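Local structure of amino acid adenylation domain-containing protein (Bacillus stratosphericus LAMA 585, 6ULY) at residues A[214-219]-A[254-259]; A[247-252]-A[272-277]; A[393-398]-A[409-414]. The protein probably selects an alpha-keto acid and activates it as an acyl adenylate, serving as the first adenylation domain of a nonribosomal depsipeptide synthetase. One frame throughout, in Å; residues are numbered along the deposited sequence.

Interaction 1: residues A[214-219]-A[254-259]. With SO4 (sulfate ion), chain N; SO4 (sulfate ion), chain O.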
loop_
_atom_site.group_PDB
_atom_site.type_symbol
_atom_site.label_atom_id
_atom_site.label_comp_id
_atom_site.label_asym_id
_atom_site.label_seq_id
_atom_site.Cartn_x
_atom_site.Cartn_y
_atom_site.Cartn_z
ATOM N N VAL A 214 18.630 29.867 -20.090
ATOM C CA VAL A 214 17.350 30.495 -19.775
ATOM C C VAL A 214 16.346 29.373 -19.532
ATOM O O VAL A 214 16.049 28.591 -20.444
ATOM C CB VAL A 214 16.878 31.436 -20.895
ATOM C CG1 VAL A 214 15.543 32.065 -20.524
ATOM C CG2 VAL A 214 17.929 32.521 -21.166
ATOM N N SER A 215 15.835 29.289 -18.308
ATOM C CA SER A 215 15.029 28.154 -17.884
ATOM C C SER A 215 13.551 28.516 -17.840
ATOM O O SER A 215 13.171 29.581 -17.345
ATOM C CB SER A 215 15.475 27.659 -16.506
ATOM O OG SER A 215 14.776 26.478 -16.153
ATOM N N LEU A 216 12.722 27.610 -18.355
ATOM C CA LEU A 216 11.270 27.734 -18.291
ATOM C C LEU A 216 10.696 26.475 -17.658
ATOM O O LEU A 216 10.952 25.365 -18.137
ATOM C CB LEU A 216 10.673 27.946 -19.686
ATOM C CG LEU A 216 9.145 27.955 -19.749
ATOM C CD1 LEU A 216 8.555 29.085 -18.920
ATOM C CD2 LEU A 216 8.695 28.047 -21.189
ATOM N N ASP A 217 9.915 26.647 -16.593
ATOM C CA ASP A 217 9.296 25.521 -15.900
ATOM C C ASP A 217 7.896 25.918 -15.454
ATOM O O ASP A 217 7.730 26.896 -14.717
ATOM C CB ASP A 217 10.129 25.083 -14.690
ATOM C CG ASP A 217 9.745 23.703 -14.185
ATOM O OD1 ASP A 217 10.506 23.129 -13.374
ATOM O OD2 ASP A 217 8.696 23.178 -14.619
ATOM N N TRP A 218 6.898 25.155 -15.897
ATOM C CA TRP A 218 5.540 25.267 -15.385
ATOM C C TRP A 218 5.139 24.091 -14.505
ATOM O O TRP A 218 4.057 24.123 -13.906
ATOM C CB TRP A 218 4.539 25.400 -16.544
ATOM C CG TRP A 218 4.662 24.331 -17.587
ATOM C CD1 TRP A 218 5.296 24.429 -18.791
ATOM C CD2 TRP A 218 4.129 23.001 -17.520
ATOM N NE1 TRP A 218 5.193 23.242 -19.478
ATOM C CE2 TRP A 218 4.477 22.352 -18.720
ATOM C CE3 TRP A 218 3.392 22.299 -16.563
ATOM C CZ2 TRP A 218 4.125 21.033 -18.982
ATOM C CZ3 TRP A 218 3.039 20.994 -16.825
ATOM C CH2 TRP A 218 3.402 20.372 -18.026
ATOM N N MET A 219 5.975 23.061 -14.406
ATOM C CA MET A 219 5.656 21.931 -13.553
ATOM C C MET A 219 5.668 22.357 -12.084
ATOM O O MET A 219 6.386 23.286 -11.703
ATOM C CB MET A 219 6.650 20.799 -13.784
ATOM C CG MET A 219 6.349 19.975 -15.026
ATOM S SD MET A 219 4.848 18.993 -14.836
ATOM C CE MET A 219 5.385 17.774 -13.630
ATOM N N LEU A 254 -0.666 25.254 -25.477
ATOM C CA LEU A 254 0.147 26.017 -26.419
ATOM C C LEU A 254 0.857 27.189 -25.759
ATOM O O LEU A 254 1.785 27.745 -26.357
ATOM C CB LEU A 254 -0.713 26.520 -27.577
ATOM C CG LEU A 254 -1.152 25.457 -28.588
ATOM C CD1 LEU A 254 -1.974 26.098 -29.696
ATOM C CD2 LEU A 254 0.042 24.704 -29.169
ATOM N N ARG A 255 0.455 27.575 -24.547
ATOM C CA ARG A 255 1.209 28.581 -23.810
ATOM C C ARG A 255 2.660 28.168 -23.617
ATOM O O ARG A 255 3.544 29.028 -23.558
ATOM C CB ARG A 255 0.554 28.836 -22.458
ATOM C CG ARG A 255 -0.658 29.715 -22.558
ATOM C CD ARG A 255 -1.426 29.781 -21.263
ATOM N NE ARG A 255 -2.592 30.636 -21.420
ATOM C CZ ARG A 255 -3.621 30.675 -20.584
ATOM N NH1 ARG A 255 -3.647 29.893 -19.513
ATOM N NH2 ARG A 255 -4.630 31.499 -20.829
ATOM N N TRP A 256 2.923 26.866 -23.491
ATOM C CA TRP A 256 4.303 26.397 -23.446
ATOM C C TRP A 256 5.094 26.975 -24.612
ATOM O O TRP A 256 6.190 27.519 -24.432
ATOM C CB TRP A 256 4.334 24.867 -23.478
ATOM C CG TRP A 256 5.572 24.236 -22.907
ATOM C CD1 TRP A 256 6.581 24.855 -22.223
ATOM C CD2 TRP A 256 5.925 22.847 -22.967
ATOM N NE1 TRP A 256 7.539 23.939 -21.861
ATOM C CE2 TRP A 256 7.160 22.699 -22.305
ATOM C CE3 TRP A 256 5.319 21.715 -23.524
ATOM C CZ2 TRP A 256 7.796 21.466 -22.180
ATOM C CZ3 TRP A 256 5.954 20.492 -23.401
ATOM C CH2 TRP A 256 7.180 20.377 -22.733
ATOM N N LEU A 257 4.544 26.871 -25.822
ATOM C CA LEU A 257 5.218 27.437 -26.985
ATOM C C LEU A 257 5.404 28.942 -26.827
ATOM O O LEU A 257 6.515 29.460 -26.984
ATOM C CB LEU A 257 4.431 27.114 -28.255
ATOM C CG LEU A 257 4.215 25.625 -28.540
ATOM C CD1 LEU A 257 3.644 25.432 -29.939
ATOM C CD2 LEU A 257 5.501 24.833 -28.375
ATOM N N ASP A 258 4.323 29.661 -26.503
ATOM C CA ASP A 258 4.420 31.108 -26.318
ATOM C C ASP A 258 5.531 31.460 -25.344
ATOM O O ASP A 258 6.294 32.411 -25.562
ATOM C CB ASP A 258 3.101 31.671 -25.787
ATOM C CG ASP A 258 1.932 31.389 -26.692
ATOM O OD1 ASP A 258 2.146 30.909 -27.825
ATOM O OD2 ASP A 258 0.795 31.649 -26.256
ATOM N N TRP A 259 5.611 30.714 -24.242
ATOM C CA TRP A 259 6.563 31.030 -23.186
ATOM C C TRP A 259 7.992 30.782 -23.650
ATOM O O TRP A 259 8.870 31.635 -23.475
ATOM C CB TRP A 259 6.237 30.205 -21.941
ATOM C CG TRP A 259 4.933 30.578 -21.276
ATOM C CD1 TRP A 259 4.289 31.781 -21.346
ATOM C CD2 TRP A 259 4.119 29.737 -20.442
ATOM N NE1 TRP A 259 3.133 31.745 -20.602
ATOM C CE2 TRP A 259 3.002 30.501 -20.043
ATOM C CE3 TRP A 259 4.225 28.414 -19.995
ATOM C CZ2 TRP A 259 2.003 29.989 -19.217
ATOM C CZ3 TRP A 259 3.226 27.906 -19.174
ATOM C CH2 TRP A 259 2.131 28.694 -18.796
HETATM S S SO4 N . -7.227 30.495 -18.506
HETATM O O1 SO4 N . -6.062 29.688 -18.281
HETATM O O2 SO4 N . -8.207 30.212 -17.493
HETATM O O3 SO4 N . -6.864 31.884 -18.444
HETATM O O4 SO4 N . -7.775 30.199 -19.800
HETATM S S SO4 O . -3.672 35.160 -21.582
HETATM O O1 SO4 O . -2.487 34.421 -21.250
HETATM O O2 SO4 O . -4.549 34.332 -22.360
HETATM O O3 SO4 O . -4.338 35.565 -20.377
HETATM O O4 SO4 O . -3.313 36.321 -22.344
#
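L216 and W218 pack on W256 and W259, joining strand 214-217 of the mixed sheet in the adenylate-forming (ANL) fold to the helix that covers it. Along the helical segment, R255 comes first, its chain extended from CG to NE; NH1 bonds to D248 O and to O1 of one sulfate, the latter at 2.7 Å, while NH2 reaches a second sulfate. Both ions probably come from the crystallisation liquor.

W256 follows, its CG anti to the backbone N (chi1 -157°), and offers a ring face to W218. The two five-membered rings form a T-shaped pair, planes at 90° and centroids 4.4 Å apart. W218 sends its NE1 edge over that face, 3.4 Å from W256 NE1; both nitrogens are donors, so this is ring packing, and W256 NE1 bonds instead to T268 OG1 on the neighbouring strand. L216 CD2 meets the same indole at its edge, 4.0 Å from W256 CD1.

One turn beyond R255, W259 N bonds to R255 O, and the CB of W259 is directed toward the strand. Its CZ3 approaches W218 CB at 3.9 Å. At the base of the same side chain, L216 CD2 presses on W259 CB at 3.4 Å.

Interaction 2: residues A[247-252]-A[272-277]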
loop_
_atom_site.group_PDB
_atom_site.type_symbol
_atom_site.label_atom_id
_atom_site.label_comp_id
_atom_site.label_asym_id
_atom_site.label_seq_id
_atom_site.Cartn_x
_atom_site.Cartn_y
_atom_site.Cartn_z
ATOM N N ASP A 247 -1.451 25.335 -13.668
ATOM C CA ASP A 247 -2.822 25.459 -14.150
ATOM C C ASP A 247 -2.868 26.127 -15.516
ATOM O O ASP A 247 -3.644 25.720 -16.389
ATOM C CB ASP A 247 -3.655 26.250 -13.141
ATOM C CG ASP A 247 -3.541 25.700 -11.733
ATOM O OD1 ASP A 247 -2.411 25.661 -11.198
ATOM O OD2 ASP A 247 -4.579 25.310 -11.160
ATOM N N ASP A 248 -2.034 27.153 -15.726
ATOM C CA ASP A 248 -2.077 27.888 -16.985
ATOM C C ASP A 248 -1.660 27.015 -18.161
ATOM O O ASP A 248 -2.140 27.220 -19.282
ATOM C CB ASP A 248 -1.187 29.131 -16.914
ATOM C CG ASP A 248 -1.615 30.096 -15.823
ATOM O OD1 ASP A 248 -0.746 30.817 -15.287
ATOM O OD2 ASP A 248 -2.817 30.123 -15.487
ATOM N N PHE A 249 -0.771 26.045 -17.941
ATOM C CA PHE A 249 -0.373 25.179 -19.046
ATOM C C PHE A 249 -1.479 24.193 -19.405
ATOM O O PHE A 249 -1.851 24.067 -20.577
ATOM C CB PHE A 249 0.909 24.414 -18.726
ATOM C CG PHE A 249 1.161 23.283 -19.677
ATOM C CD1 PHE A 249 1.740 23.517 -20.912
ATOM C CD2 PHE A 249 0.772 21.993 -19.357
ATOM C CE1 PHE A 249 1.951 22.479 -21.801
ATOM C CE2 PHE A 249 0.975 20.952 -20.242
ATOM C CZ PHE A 249 1.566 21.192 -21.463
ATOM N N ILE A 250 -1.990 23.449 -18.419
ATOM C CA ILE A 250 -2.985 22.429 -18.745
ATOM C C ILE A 250 -4.255 23.082 -19.281
ATOM O O ILE A 250 -5.000 22.464 -20.050
ATOM C CB ILE A 250 -3.281 21.519 -17.533
ATOM C CG1 ILE A 250 -3.840 22.318 -16.356
ATOM C CG2 ILE A 250 -2.030 20.752 -17.110
ATOM C CD1 ILE A 250 -5.351 22.216 -16.223
ATOM N N ALA A 251 -4.515 24.336 -18.906
ATOM C CA ALA A 251 -5.652 25.052 -19.477
ATOM C C ALA A 251 -5.423 25.367 -20.952
ATOM O O ALA A 251 -6.329 25.196 -21.774
ATOM C CB ALA A 251 -5.914 26.335 -18.688
ATOM N N GLN A 252 -4.221 25.821 -21.306
ATOM C CA GLN A 252 -3.876 26.154 -22.690
ATOM C C GLN A 252 -2.464 25.656 -22.963
ATOM O O GLN A 252 -1.488 26.412 -22.865
ATOM C CB GLN A 252 -3.980 27.662 -22.942
ATOM C CG GLN A 252 -5.287 28.303 -22.484
ATOM C CD GLN A 252 -6.461 27.956 -23.381
ATOM O OE1 GLN A 252 -6.291 27.691 -24.572
ATOM N NE2 GLN A 252 -7.663 27.957 -22.810
ATOM N N ASN A 272 5.887 13.035 -20.154
ATOM C CA ASN A 272 5.561 12.722 -21.541
ATOM C C ASN A 272 4.170 13.214 -21.931
ATOM O O ASN A 272 3.926 13.500 -23.110
ATOM C CB ASN A 272 5.672 11.216 -21.771
ATOM C CG ASN A 272 5.604 10.846 -23.238
ATOM O OD1 ASN A 272 6.569 11.037 -23.982
ATOM N ND2 ASN A 272 4.463 10.315 -23.663
ATOM N N PHE A 273 3.248 13.323 -20.968
ATOM C CA PHE A 273 1.879 13.709 -21.303
ATOM C C PHE A 273 1.830 15.114 -21.890
ATOM O O PHE A 273 1.023 15.394 -22.785
ATOM C CB PHE A 273 0.975 13.615 -20.065
ATOM C CG PHE A 273 1.147 14.752 -19.088
ATOM C CD1 PHE A 273 1.933 14.597 -17.962
ATOM C CD2 PHE A 273 0.508 15.968 -19.286
ATOM C CE1 PHE A 273 2.094 15.636 -17.062
ATOM C CE2 PHE A 273 0.669 17.007 -18.391
ATOM C CZ PHE A 273 1.465 16.840 -17.278
ATOM N N ALA A 274 2.676 16.018 -21.391
ATOM C CA ALA A 274 2.671 17.383 -21.900
ATOM C C ALA A 274 3.069 17.415 -23.368
ATOM O O ALA A 274 2.489 18.165 -24.161
ATOM C CB ALA A 274 3.605 18.260 -21.068
ATOM N N PHE A 275 4.054 16.599 -23.752
ATOM C CA PHE A 275 4.423 16.511 -25.159
ATOM C C PHE A 275 3.259 15.989 -25.987
ATOM O O PHE A 275 2.998 16.483 -27.091
ATOM C CB PHE A 275 5.647 15.614 -25.331
ATOM C CG PHE A 275 6.890 16.149 -24.673
ATOM C CD1 PHE A 275 7.093 15.993 -23.309
ATOM C CD2 PHE A 275 7.862 16.801 -25.418
ATOM C CE1 PHE A 275 8.232 16.483 -22.702
ATOM C CE2 PHE A 275 9.006 17.293 -24.813
ATOM C CZ PHE A 275 9.191 17.131 -23.455
ATOM N N ALA A 276 2.540 14.996 -25.465
ATOM C CA ALA A 276 1.380 14.477 -26.180
ATOM C C ALA A 276 0.268 15.515 -26.250
ATOM O O ALA A 276 -0.441 15.603 -27.259
ATOM C CB ALA A 276 0.882 13.200 -25.509
ATOM N N MET A 277 0.095 16.307 -25.189
ATOM C CA MET A 277 -0.920 17.355 -25.214
ATOM C C MET A 277 -0.635 18.359 -26.324
ATOM O O MET A 277 -1.545 18.760 -27.056
ATOM C CB MET A 277 -0.989 18.061 -23.858
ATOM C CG MET A 277 -1.627 17.242 -22.752
ATOM S SD MET A 277 -1.704 18.114 -21.170
ATOM C CE MET A 277 -3.067 19.235 -21.457
#
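F249 and A274 meet between two helical segments, 247-251 and 272-277, whose axes come within 11.6 Å and run at 41° to each other in roughly the same sense, with I250 and A274 the nearest CA pair. That is a wide separation for packed helices, and the F249 side chain spans most of it. Its CG stands anti to the backbone N (chi1 166°), and the ring reaches across until CZ lies 3.6 Å from A274 CB, the small methyl admitting the ring tip close to the other helix.

M277, one turn further on, meets the neighbouring ring atom: its sulfur sits 4.0 Å from F249 CE2 and 5.2 Å from the ring centroid, 63° off the ring normal, an oblique Met-aromatic contact. The chain then bends at chi3, and the CE methyl turns to the opposing backbone, 4.0 Å from I250 O. F273 adds a looser touch, its CE2 standing 4.4 Å from F249 CE2 near the plane of the F249 ring.

W218 stacks with F249 and also touches F273 and A274, completing an aromatic cluster, while helix 560-570 packs against F273. Across the two segments the contact is apolar apart from the polarisable sulfur and the I250 carbonyl oxygen, so it depends on shape and dispersion; F249 takes part in every side-chain pair, while M277 CE also meets the I250 backbone.

Interaction 3: residues A[393-398]-A[409-414]. With SO4 (sulfate ion), chain K.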
loop_
_atom_site.group_PDB
_atom_site.type_symbol
_atom_site.label_atom_id
_atom_site.label_comp_id
_atom_site.label_asym_id
_atom_site.label_seq_id
_atom_site.Cartn_x
_atom_site.Cartn_y
_atom_site.Cartn_z
ATOM N N ARG A 393 22.293 -0.555 -11.239
ATOM C CA ARG A 393 22.412 -1.970 -11.545
ATOM C C ARG A 393 21.020 -2.556 -11.711
ATOM O O ARG A 393 20.025 -2.005 -11.234
ATOM C CB ARG A 393 23.204 -2.732 -10.467
ATOM C CG ARG A 393 22.455 -2.973 -9.163
ATOM C CD ARG A 393 23.237 -3.917 -8.251
ATOM N NE ARG A 393 22.513 -4.233 -7.023
ATOM C CZ ARG A 393 22.978 -5.023 -6.059
ATOM N NH1 ARG A 393 24.177 -5.582 -6.168
ATOM N NH2 ARG A 393 22.243 -5.252 -4.981
ATOM N N ILE A 394 20.969 -3.679 -12.420
ATOM C CA ILE A 394 19.744 -4.425 -12.667
ATOM C C ILE A 394 19.917 -5.806 -12.049
ATOM O O ILE A 394 20.901 -6.497 -12.339
ATOM C CB ILE A 394 19.447 -4.534 -14.175
ATOM C CG1 ILE A 394 19.583 -3.168 -14.862
ATOM C CG2 ILE A 394 18.072 -5.135 -14.399
ATOM C CD1 ILE A 394 18.541 -2.139 -14.453
ATOM N N VAL A 395 18.968 -6.208 -11.198
ATOM C CA VAL A 395 19.047 -7.471 -10.475
ATOM C C VAL A 395 17.760 -8.260 -10.681
ATOM O O VAL A 395 16.723 -7.718 -11.068
ATOM C CB VAL A 395 19.304 -7.264 -8.966
ATOM C CG1 VAL A 395 20.635 -6.572 -8.746
ATOM C CG2 VAL A 395 18.170 -6.467 -8.334
ATOM N N ASN A 396 17.835 -9.561 -10.392
ATOM C CA ASN A 396 16.719 -10.463 -10.616
ATOM C C ASN A 396 15.934 -10.675 -9.320
ATOM O O ASN A 396 16.141 -9.983 -8.316
ATOM C CB ASN A 396 17.215 -11.792 -11.200
ATOM C CG ASN A 396 18.120 -12.561 -10.249
ATOM O OD1 ASN A 396 18.177 -12.288 -9.050
ATOM N ND2 ASN A 396 18.834 -13.539 -10.794
ATOM N N HIS A 397 15.026 -11.655 -9.344
ATOM C CA HIS A 397 14.149 -11.914 -8.205
ATOM C C HIS A 397 14.936 -12.048 -6.904
ATOM O O HIS A 397 14.491 -11.577 -5.851
ATOM C CB HIS A 397 13.334 -13.184 -8.470
ATOM C CG HIS A 397 11.997 -13.208 -7.795
ATOM N ND1 HIS A 397 11.357 -14.380 -7.454
ATOM C CD2 HIS A 397 11.170 -12.205 -7.413
ATOM C CE1 HIS A 397 10.200 -14.100 -6.883
ATOM N NE2 HIS A 397 10.062 -12.786 -6.845
ATOM N N GLN A 398 16.106 -12.684 -6.955
ATOM C CA GLN A 398 16.928 -12.905 -5.773
ATOM C C GLN A 398 17.978 -11.819 -5.572
ATOM O O GLN A 398 18.940 -12.032 -4.825
ATOM C CB GLN A 398 17.613 -14.271 -5.849
ATOM C CG GLN A 398 16.662 -15.446 -5.750
ATOM C CD GLN A 398 17.392 -16.753 -5.534
ATOM O OE1 GLN A 398 18.607 -16.769 -5.324
ATOM N NE2 GLN A 398 16.658 -17.859 -5.584
ATOM N N ARG A 409 15.195 -5.718 -11.851
ATOM C CA ARG A 409 14.859 -4.668 -10.898
ATOM C C ARG A 409 15.959 -3.616 -10.875
ATOM O O ARG A 409 17.129 -3.936 -10.631
ATOM C CB ARG A 409 14.653 -5.264 -9.507
ATOM C CG ARG A 409 13.400 -6.103 -9.397
ATOM C CD ARG A 409 13.615 -7.345 -8.539
ATOM N NE ARG A 409 12.359 -8.056 -8.318
ATOM C CZ ARG A 409 11.799 -8.882 -9.198
ATOM N NH1 ARG A 409 12.384 -9.110 -10.368
ATOM N NH2 ARG A 409 10.652 -9.480 -8.907
ATOM N N VAL A 410 15.578 -2.362 -11.112
ATOM C CA VAL A 410 16.532 -1.260 -11.152
ATOM C C VAL A 410 16.891 -0.859 -9.730
ATOM O O VAL A 410 16.012 -0.653 -8.888
ATOM C CB VAL A 410 15.953 -0.062 -11.925
ATOM C CG1 VAL A 410 16.985 1.062 -12.009
ATOM C CG2 VAL A 410 15.490 -0.483 -13.312
ATOM N N GLN A 411 18.186 -0.729 -9.464
ATOM C CA GLN A 411 18.666 -0.267 -8.174
ATOM C C GLN A 411 19.669 0.852 -8.392
ATOM O O GLN A 411 20.370 0.887 -9.407
ATOM C CB GLN A 411 19.310 -1.406 -7.368
ATOM C CG GLN A 411 18.329 -2.485 -6.931
ATOM C CD GLN A 411 18.956 -3.500 -5.987
ATOM O OE1 GLN A 411 20.179 -3.643 -5.935
ATOM N NE2 GLN A 411 18.121 -4.198 -5.228
ATOM N N ILE A 412 19.740 1.760 -7.423
ATOM C CA ILE A 412 20.541 2.969 -7.544
ATOM C C ILE A 412 21.454 3.092 -6.337
ATOM O O ILE A 412 20.999 2.978 -5.193
ATOM C CB ILE A 412 19.658 4.228 -7.656
ATOM C CG1 ILE A 412 18.649 4.088 -8.796
ATOM C CG2 ILE A 412 20.522 5.452 -7.846
ATOM C CD1 ILE A 412 19.277 3.978 -10.160
ATOM N N LYS A 413 22.728 3.358 -6.590
ATOM C CA LYS A 413 23.682 3.711 -5.551
ATOM C C LYS A 413 24.289 5.065 -5.885
ATOM O O LYS A 413 24.651 5.323 -7.038
ATOM C CB LYS A 413 24.794 2.666 -5.424
ATOM C CG LYS A 413 25.712 2.877 -4.218
ATOM C CD LYS A 413 27.091 2.223 -4.397
ATOM C CE LYS A 413 26.999 0.811 -4.921
ATOM N NZ LYS A 413 28.314 0.107 -4.850
ATOM N N GLY A 414 24.404 5.927 -4.881
ATOM C CA GLY A 414 25.044 7.201 -5.079
ATOM C C GLY A 414 24.854 8.157 -3.926
ATOM O O GLY A 414 24.264 7.827 -2.891
HETATM S S SO4 K . 11.689 -7.125 -4.429
HETATM O O1 SO4 K . 12.346 -6.822 -3.168
HETATM O O2 SO4 K . 11.036 -8.407 -4.351
HETATM O O3 SO4 K . 12.645 -7.154 -5.508
HETATM O O4 SO4 K . 10.716 -6.109 -4.696
#
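R393 and Q411 lie side by side and point the same way from a hydrogen-bonded antiparallel pair, their guanidinium and amide planes nearly coplanar at 26°. The arginine grips Q411 OE1 side-on with two nitrogens: NE donates at 2.6 Å and NH2 at 2.8 Å, and the oxygen lies in the guanidinium plane. NH2 uses a lone pair in the carbonyl plane, whereas NE is tilted from it. Q411 NE2 is held by H439 ND1, which helps fix the amide's rotation, and R393 makes a cation-pi contact with W437.

On the same face, the V395 side chain crosses that of Q411 at about a right angle, V395 CG2 3.8 Å from Q411 NE2. R409 bends at chi2 (141°), which places CD; its guanidinium has H397 CA over the centre of one face, and the two side chains lie side by side, planes 56° apart. H397 CD2 is 3.2 Å from R409 NH2, though this histidine is poorly ordered. R409 NE donates to O3 of a sulfate, probably from the crystallisation liquor, that also binds K112 of the second subunit.

On the other face the I394 and V410 side chains also lie side by side, I394 CD1 3.7 Å from V410 CG2. Four backbone bonds join the strands into a beta hairpin of the five-stranded antiparallel sheet, the V410 side chain about 8 Å from the bound keto acyl adenylate.

From the N terminus, segment 214-219 opens interaction 1, and the chain passes through 247-252, the first half of interaction 2, before 254-259 closes the first loop; 272-277 then closes the second. The two contacts therefore cross, and they also touch: W218 is shared by both, and W256 CB packs on F249 CE1. Together they tie strand 214-217 of the mixed sheet to three successive helices, 246-251, 255-262 and 272-279. Interaction 3 follows in series, closing a short connection between strands 391-395 and 408-413 of the antiparallel sheet. Its nearest atoms are about 17 Å from interaction 2, and it lies on the opposite side of the chain's centre.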